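Local atomic coordinates of 2,3-bisphosphoglycerate-independent phosphoglycerate mutase (Pyrococcus horikoshii, PDB entry 2ZKT), a protein that probably catalyses the interconversion of 2-phosphoglycerate and 3-phosphoglycerate in glycolysis, as a metal-binding mutase that needs no 2,3-bisphosphoglycerate. Residues 63-68 and 260-265; 247-252 and 284-289; 270-273 and 277-280. All blocks are in the same frame, centred on the assembly; numbering follows the deposited sequence.

The three contacts follow the metal-binding α/β core from a buried helix junction out to a surface loop. Contacts 1 and 2 have centres about 15 Å apart and are joined by the sheet: Asp265 O lies 3.2 Å from Gly248 N, a probable hydrogen bond between neighbouring parallel strands. Contact 3 is about 11 Å from contact 2, centre to centre, and touches it through Ala251 CB, 3.7 Å from Ala272 O. Contacts 1 and 3 do not meet, their nearest atoms being about 12 Å apart. None of the three supplies a metal ligand, yet the side chains of Phe68 and Thr278 each lie near a bound zinc ion, at about 11 Å and about 14 Å respectively, not necessarily the same one.

Contact 1 of 3, residues 63-68 and 260-265; sequences AHLSIF and RAVGFD
Phe68 and Val262 mark the closest backbone approach, with CA atoms 8.2 Å apart, Phe68 directly after helix 60-67, while segment 260-265 carries the last turn of helix 253-261 and the chain beyond it. At that separation the two main chains stay apart and side chains make the contact, burying 165 Å² in all. Over one face of the Phe68 ring comes a valine methyl, Val262 CG2, and the two side chains cross at about a right angle. Because Val262 holds CG1 anti to its carbonyl carbon (chi1 -58°), its methyls serve different partners: CG1 packs 4.3 Å from Leu65 CD2 while CG2 serves the phenyl ring. Phe264 meets Phe68 obliquely, with ring centroids 5.0 Å apart and planes at 38°; the nearest atoms are Phe68 CD1 and Phe264 CE1 at 3.9 Å. Between the two residues that grip Phe68, Gly263 takes a positive phi of 109° in a Schellman motif, Gly263 N bonding to Arg260 O at 3.0 Å, and this turn ends the helix with Val262 and Phe264 both directed at Phe68. Phe298, edge-to-face with Phe68, and Phe238, beside Phe264, extend the aromatic cluster. All four touching residues are buried and meet through carbon alone, which implies that helix 60-67, whose first residue Ser60 is a zinc ligand, is held against this helix end by shape and hydrophobic burial.

Contact 2 of 3, residues 247-252 and 284-289; sequences AGVIAV and AKKAVE
Val249, the last residue of strand 246-249, packs against Lys286 and Ala287 of helix 280-291; the nearest backbone pair is Val249 with Ala287, their CA atoms 6.5 Å apart. The apolar part of the contact is carried by one methyl. Val249 CG2 lies 4.0 Å from Lys286 CG and 4.3 Å from Ala287 CB, and it also comes within 3.9 Å of Ala287 N, so it sits against the helix backbone as well as the side chains flanking it. The valine torsion explains which branch does the touching: with CG1 anti to the backbone N (chi1 175°), CG2 is the methyl left beside that nitrogen and facing the helix. The short side chain of Ala287 is consistent with this close CA separation, and the whole contact buries only 104 Å².

The charged part stays within the helix. Lys286 starts out toward the strand, but its chain bends at chi2 (58°), so its methylene CG meets the valine while the ammonium group is carried away. There Lys286 NZ reaches Glu289 OE1 at 3.9 Å, and Lys285 NZ approaches Glu289 OE2 at 3.8 Å; both salt bridges are long, and together they form a loose network with the glutamate between two lysines. Such spacing suggests a modest electrostatic gain, with the lysine's aliphatic portion doing the packing.

In the sheet, strand 246-249 runs parallel between strands 265-267 and 296-301, bonding to both through its backbone. Val249 also touches Leu299 and Pro269, whereas Ile250 packs on helix 253-261; behind helix 280-291, Ala284 and Val288 rest on helix 313-331, consistent with the α/β/α sandwich of the alkaline phosphatase-like superfamily.

Contact 3 of 3, residues 270-273 and 277-280; sequences EGAT and NTNE
Thr273 and Thr278 face each other across the loop between strand 265-267 and helix 280-291, their side chains sliding past one another in opposite directions. Their hydroxyls meet at 3.0 Å, Thr273 OG1 donating to Thr278 OG1. Thr273 places its hydroxyl between its own backbone N and carbonyl carbon (chi1 62°), and this turns it toward the partner threonine. The same Thr278 OG1 receives a second, weak bond from Thr273 N at 3.5 Å, and it is itself bonded to Glu275 O, just as Thr273 OG1 is bonded to Glu275 N. Both hydroxyls are thus tied to the turn that joins the segments. On the other branch, Thr278 CG2 lies 3.8 Å from Ala272 CA, and both Ala272 and Thr278 touch Lys283.

Asn277 crosses Thr273 at about a right angle, Asn277 ND2 lying 3.7 Å from Thr273 CG2. Farther along, the backbone closes the loop: Asn279 N donates to Gly271 O at 3.0 Å, with an N-H...O angle of 146°. The donor stands well above the carbonyl plane, 65° out of it, so the N-H does not lie on a lone pair of Gly271 O. Thr278 CA adds a CA-H...O contact to this oxygen at 3.6 Å. Gly271 has a positive phi and no side chain, and Asn279 CB packs close against its backbone, 3.8 Å from Gly271 O.

Asn279 is also the N-cap of helix 280-291, its OD1 reaching Ala282 N in a weak bond. The chemistry is therefore that of a polar surface loop: these local hydrogen bonds probably hold the turn's shape and lead to the helix start, weakly capped by Asn279.

Contact 1 of 3, residues 63-68 and 260-265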
loop_
_atom_site.group_PDB
_atom_site.type_symbol
_atom_site.label_atom_id
_atom_site.label_comp_id
_atom_site.label_asym_id
_atom_site.label_seq_id
_atom_site.Cartn_x
_atom_site.Cartn_y
_atom_site.Cartn_z
ATOM N N ALA B 63 -2.541 16.359 -21.433
ATOM C CA ALA B 63 -1.753 16.165 -20.214
ATOM C C ALA B 63 -0.372 15.623 -20.562
ATOM O O ALA B 63 0.627 15.982 -19.923
ATOM C CB ALA B 63 -2.469 15.192 -19.251
ATOM N N HIS B 64 -0.315 14.757 -21.577
ATOM C CA HIS B 64 0.960 14.158 -21.970
ATOM C C HIS B 64 1.829 15.116 -22.804
ATOM O O HIS B 64 3.052 15.053 -22.788
ATOM C CB HIS B 64 0.690 12.855 -22.738
ATOM C CG HIS B 64 0.550 11.696 -21.775
ATOM N ND1 HIS B 64 -0.642 11.186 -21.369
ATOM C CD2 HIS B 64 1.574 10.957 -21.157
ATOM C CE1 HIS B 64 -0.342 10.157 -20.539
ATOM N NE2 HIS B 64 0.980 9.998 -20.398
ATOM N N LEU B 65 1.177 16.001 -23.597
ATOM C CA LEU B 65 1.983 17.013 -24.284
ATOM C C LEU B 65 2.718 17.845 -23.236
ATOM O O LEU B 65 3.860 18.266 -23.385
ATOM C CB LEU B 65 1.065 17.951 -25.090
ATOM C CG LEU B 65 0.642 17.420 -26.473
ATOM C CD1 LEU B 65 -0.484 18.254 -27.075
ATOM C CD2 LEU B 65 1.760 17.439 -27.520
ATOM N N SER B 66 1.969 18.106 -22.142
ATOM C CA SER B 66 2.520 18.871 -21.030
ATOM C C SER B 66 3.666 18.116 -20.340
ATOM O O SER B 66 4.749 18.650 -20.129
ATOM C CB SER B 66 1.382 19.144 -20.034
ATOM O OG SER B 66 1.862 19.942 -18.952
ATOM N N ILE B 67 3.423 16.853 -19.995
ATOM C CA ILE B 67 4.422 16.008 -19.344
ATOM C C ILE B 67 5.699 15.897 -20.190
ATOM O O ILE B 67 6.801 15.832 -19.638
ATOM C CB ILE B 67 3.855 14.587 -19.097
ATOM C CG1 ILE B 67 2.691 14.651 -18.089
ATOM C CG2 ILE B 67 4.953 13.651 -18.618
ATOM C CD1 ILE B 67 3.064 15.143 -16.690
ATOM N N PHE B 68 5.558 15.875 -21.521
ATOM C CA PHE B 68 6.737 15.768 -22.393
ATOM C C PHE B 68 7.517 17.080 -22.516
ATOM O O PHE B 68 8.573 17.117 -23.162
ATOM C CB PHE B 68 6.345 15.260 -23.796
ATOM C CG PHE B 68 5.909 13.818 -23.816
ATOM C CD1 PHE B 68 6.692 12.832 -23.213
ATOM C CD2 PHE B 68 4.705 13.447 -24.420
ATOM C CE1 PHE B 68 6.278 11.482 -23.209
ATOM C CE2 PHE B 68 4.274 12.121 -24.429
ATOM C CZ PHE B 68 5.060 11.128 -23.819
ATOM N N ARG B 260 4.682 9.354 -30.180
ATOM C CA ARG B 260 5.195 9.249 -31.550
ATOM C C ARG B 260 5.264 10.618 -32.209
ATOM O O ARG B 260 6.267 10.961 -32.845
ATOM C CB ARG B 260 4.317 8.305 -32.396
ATOM C CG ARG B 260 4.783 6.848 -32.338
ATOM C CD ARG B 260 3.767 5.860 -32.903
ATOM N NE ARG B 260 4.271 4.489 -32.786
ATOM C CZ ARG B 260 3.510 3.392 -32.820
ATOM N NH1 ARG B 260 2.190 3.492 -32.969
ATOM N NH2 ARG B 260 4.071 2.194 -32.689
ATOM N N ALA B 261 4.192 11.398 -32.055
ATOM C CA ALA B 261 4.153 12.736 -32.637
ATOM C C ALA B 261 5.355 13.590 -32.196
ATOM O O ALA B 261 5.917 14.313 -33.012
ATOM C CB ALA B 261 2.838 13.436 -32.269
ATOM N N VAL B 262 5.763 13.506 -30.926
ATOM C CA VAL B 262 6.890 14.328 -30.477
ATOM C C VAL B 262 8.265 13.694 -30.721
ATOM O O VAL B 262 9.299 14.280 -30.375
ATOM C CB VAL B 262 6.743 14.754 -28.981
ATOM C CG1 VAL B 262 5.432 15.517 -28.803
ATOM C CG2 VAL B 262 6.791 13.536 -28.057
ATOM N N GLY B 263 8.272 12.498 -31.318
ATOM C CA GLY B 263 9.545 11.868 -31.661
ATOM C C GLY B 263 10.062 10.655 -30.909
ATOM O O GLY B 263 11.226 10.283 -31.082
ATOM N N PHE B 264 9.232 10.028 -30.079
ATOM C CA PHE B 264 9.688 8.848 -29.339
ATOM C C PHE B 264 9.591 7.569 -30.175
ATOM O O PHE B 264 8.784 7.489 -31.112
ATOM C CB PHE B 264 8.845 8.664 -28.064
ATOM C CG PHE B 264 9.231 9.584 -26.940
ATOM C CD1 PHE B 264 8.886 10.938 -26.976
ATOM C CD2 PHE B 264 9.946 9.101 -25.841
ATOM C CE1 PHE B 264 9.244 11.790 -25.928
ATOM C CE2 PHE B 264 10.309 9.948 -24.790
ATOM C CZ PHE B 264 9.960 11.291 -24.831
ATOM N N ASP B 265 10.429 6.581 -29.844
ATOM C CA ASP B 265 10.386 5.279 -30.519
ATOM C C ASP B 265 9.528 4.428 -29.575
ATOM O O ASP B 265 10.029 3.885 -28.591
ATOM C CB ASP B 265 11.791 4.656 -30.646
ATOM C CG ASP B 265 12.651 5.347 -31.696
ATOM O OD1 ASP B 265 12.086 5.954 -32.633
ATOM O OD2 ASP B 265 13.897 5.268 -31.599
#

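Contact 2 of 3, residues 247-252 and 284-289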
loop_
_atom_site.group_PDB
_atom_site.type_symbol
_atom_site.label_atom_id
_atom_site.label_comp_id
_atom_site.label_asym_id
_atom_site.label_seq_id
_atom_site.Cartn_x
_atom_site.Cartn_y
_atom_site.Cartn_z
ATOM N N ALA B 247 12.956 6.652 -26.048
ATOM C CA ALA B 247 12.077 5.501 -26.269
ATOM C C ALA B 247 10.979 5.450 -25.203
ATOM O O ALA B 247 11.142 5.980 -24.104
ATOM C CB ALA B 247 12.885 4.205 -26.229
ATOM N N GLY B 248 9.862 4.802 -25.529
ATOM C CA GLY B 248 8.768 4.692 -24.568
ATOM C C GLY B 248 8.076 3.330 -24.551
ATOM O O GLY B 248 7.858 2.710 -25.597
ATOM N N VAL B 249 7.748 2.858 -23.350
ATOM C CA VAL B 249 7.041 1.592 -23.179
ATOM C C VAL B 249 5.583 1.998 -22.971
ATOM O O VAL B 249 5.211 2.481 -21.898
ATOM C CB VAL B 249 7.551 0.832 -21.936
ATOM C CG1 VAL B 249 6.715 -0.421 -21.712
ATOM C CG2 VAL B 249 9.012 0.476 -22.118
ATOM N N ILE B 250 4.754 1.810 -23.994
ATOM C CA ILE B 250 3.360 2.230 -23.899
ATOM C C ILE B 250 2.394 1.240 -24.544
ATOM O O ILE B 250 2.732 0.587 -25.530
ATOM C CB ILE B 250 3.194 3.591 -24.599
ATOM C CG1 ILE B 250 4.345 4.521 -24.177
ATOM C CG2 ILE B 250 1.817 4.184 -24.287
ATOM C CD1 ILE B 250 4.418 5.809 -24.964
ATOM N N ALA B 251 1.185 1.144 -23.989
ATOM C CA ALA B 251 0.172 0.239 -24.530
ATOM C C ALA B 251 -1.020 1.012 -25.112
ATOM O O ALA B 251 -1.402 0.798 -26.269
ATOM C CB ALA B 251 -0.304 -0.746 -23.442
ATOM N N VAL B 252 -1.601 1.915 -24.320
ATOM C CA VAL B 252 -2.754 2.693 -24.783
ATOM C C VAL B 252 -2.443 3.477 -26.060
ATOM O O VAL B 252 -1.424 4.170 -26.155
ATOM C CB VAL B 252 -3.237 3.676 -23.705
ATOM C CG1 VAL B 252 -4.609 4.230 -24.076
ATOM C CG2 VAL B 252 -3.294 2.973 -22.370
ATOM N N ALA B 284 8.439 -3.199 -17.202
ATOM C CA ALA B 284 9.644 -2.873 -16.447
ATOM C C ALA B 284 10.840 -3.552 -17.097
ATOM O O ALA B 284 11.889 -2.934 -17.296
ATOM C CB ALA B 284 9.499 -3.337 -15.001
ATOM N N LYS B 285 10.670 -4.834 -17.426
ATOM C CA LYS B 285 11.727 -5.615 -18.060
ATOM C C LYS B 285 12.207 -4.858 -19.305
ATOM O O LYS B 285 13.415 -4.639 -19.491
ATOM C CB LYS B 285 11.184 -7.007 -18.428
ATOM C CG LYS B 285 12.235 -8.036 -18.845
ATOM C CD LYS B 285 12.658 -7.868 -20.305
ATOM C CE LYS B 285 13.552 -9.022 -20.768
ATOM N NZ LYS B 285 14.840 -9.084 -20.014
ATOM N N LYS B 286 11.252 -4.432 -20.136
ATOM C CA LYS B 286 11.571 -3.698 -21.361
ATOM C C LYS B 286 12.212 -2.321 -21.099
ATOM O O LYS B 286 13.173 -1.937 -21.789
ATOM C CB LYS B 286 10.307 -3.526 -22.226
ATOM C CG LYS B 286 10.573 -2.902 -23.595
ATOM C CD LYS B 286 11.571 -3.737 -24.393
ATOM C CE LYS B 286 11.993 -3.039 -25.679
ATOM N NZ LYS B 286 13.066 -3.806 -26.395
ATOM N N ALA B 287 11.677 -1.578 -20.118
ATOM C CA ALA B 287 12.207 -0.251 -19.774
ATOM C C ALA B 287 13.700 -0.351 -19.476
ATOM O O ALA B 287 14.504 0.456 -19.967
ATOM C CB ALA B 287 11.472 0.315 -18.556
ATOM N N VAL B 288 14.063 -1.348 -18.666
ATOM C CA VAL B 288 15.461 -1.586 -18.305
ATOM C C VAL B 288 16.312 -1.868 -19.553
ATOM O O VAL B 288 17.449 -1.387 -19.662
ATOM C CB VAL B 288 15.590 -2.782 -17.341
ATOM C CG1 VAL B 288 17.056 -2.966 -16.931
ATOM C CG2 VAL B 288 14.711 -2.554 -16.118
ATOM N N GLU B 289 15.765 -2.654 -20.486
ATOM C CA GLU B 289 16.475 -2.977 -21.728
ATOM C C GLU B 289 16.764 -1.694 -22.508
ATOM O O GLU B 289 17.913 -1.416 -22.864
ATOM C CB GLU B 289 15.639 -3.908 -22.624
ATOM C CG GLU B 289 15.596 -5.379 -22.215
ATOM C CD GLU B 289 14.831 -6.232 -23.226
ATOM O OE1 GLU B 289 15.253 -6.287 -24.409
ATOM O OE2 GLU B 289 13.802 -6.843 -22.844
#

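Contact 3 of 3, residues 270-273 and 277-280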
loop_
_atom_site.group_PDB
_atom_site.type_symbol
_atom_site.label_atom_id
_atom_site.label_comp_id
_atom_site.label_asym_id
_atom_site.label_seq_id
_atom_site.Cartn_x
_atom_site.Cartn_y
_atom_site.Cartn_z
ATOM N N GLU B 270 5.337 -7.754 -25.089
ATOM C CA GLU B 270 4.354 -8.832 -25.021
ATOM C C GLU B 270 3.631 -8.818 -23.670
ATOM O O GLU B 270 4.273 -8.889 -22.617
ATOM C CB GLU B 270 5.052 -10.189 -25.207
ATOM C CG GLU B 270 5.715 -10.382 -26.568
ATOM C CD GLU B 270 4.707 -10.494 -27.706
ATOM O OE1 GLU B 270 3.827 -11.385 -27.638
ATOM O OE2 GLU B 270 4.796 -9.696 -28.669
ATOM N N GLY B 271 2.300 -8.723 -23.701
ATOM C CA GLY B 271 1.533 -8.719 -22.462
ATOM C C GLY B 271 0.948 -7.374 -22.042
ATOM O O GLY B 271 -0.029 -7.329 -21.281
ATOM N N ALA B 272 1.534 -6.281 -22.536
ATOM C CA ALA B 272 1.067 -4.935 -22.198
ATOM C C ALA B 272 -0.206 -4.594 -22.985
ATOM O O ALA B 272 -0.169 -4.413 -24.204
ATOM C CB ALA B 272 2.175 -3.911 -22.491
ATOM N N THR B 273 -1.328 -4.488 -22.272
ATOM C CA THR B 273 -2.629 -4.212 -22.913
ATOM C C THR B 273 -3.251 -2.865 -22.495
ATOM O O THR B 273 -4.239 -2.403 -23.060
ATOM C CB THR B 273 -3.627 -5.336 -22.592
ATOM O OG1 THR B 273 -3.854 -5.388 -21.173
ATOM C CG2 THR B 273 -3.085 -6.687 -23.071
ATOM N N ASN B 277 -5.476 -6.605 -16.936
ATOM C CA ASN B 277 -4.735 -7.852 -17.167
ATOM C C ASN B 277 -3.330 -7.640 -17.775
ATOM O O ASN B 277 -2.658 -8.577 -18.202
ATOM C CB ASN B 277 -5.580 -8.778 -18.057
ATOM C CG ASN B 277 -5.830 -8.150 -19.413
ATOM O OD1 ASN B 277 -6.767 -7.379 -19.601
ATOM N ND2 ASN B 277 -4.912 -8.424 -20.360
ATOM N N THR B 278 -2.909 -6.364 -17.816
ATOM C CA THR B 278 -1.595 -6.016 -18.366
ATOM C C THR B 278 -0.440 -6.728 -17.636
ATOM O O THR B 278 -0.535 -7.102 -16.476
ATOM C CB THR B 278 -1.420 -4.496 -18.221
ATOM O OG1 THR B 278 -2.401 -3.835 -19.019
ATOM C CG2 THR B 278 -0.022 -4.073 -18.685
ATOM N N ASN B 279 0.679 -6.922 -18.372
ATOM C CA ASN B 279 1.905 -7.417 -17.735
ATOM C C ASN B 279 2.851 -6.252 -17.396
ATOM O O ASN B 279 3.662 -5.811 -18.207
ATOM C CB ASN B 279 2.599 -8.380 -18.706
ATOM C CG ASN B 279 3.556 -9.285 -17.960
ATOM O OD1 ASN B 279 4.415 -8.835 -17.203
ATOM N ND2 ASN B 279 3.457 -10.593 -18.253
ATOM N N GLU B 280 2.735 -5.716 -16.176
ATOM C CA GLU B 280 3.560 -4.588 -15.740
ATOM C C GLU B 280 5.042 -4.970 -15.596
ATOM O O GLU B 280 5.944 -4.173 -15.846
ATOM C CB GLU B 280 3.009 -4.033 -14.409
ATOM C CG GLU B 280 3.086 -5.034 -13.248
ATOM C CD GLU B 280 1.764 -5.763 -13.095
ATOM O OE1 GLU B 280 0.944 -5.700 -14.000
ATOM O OE2 GLU B 280 1.571 -6.420 -12.078
#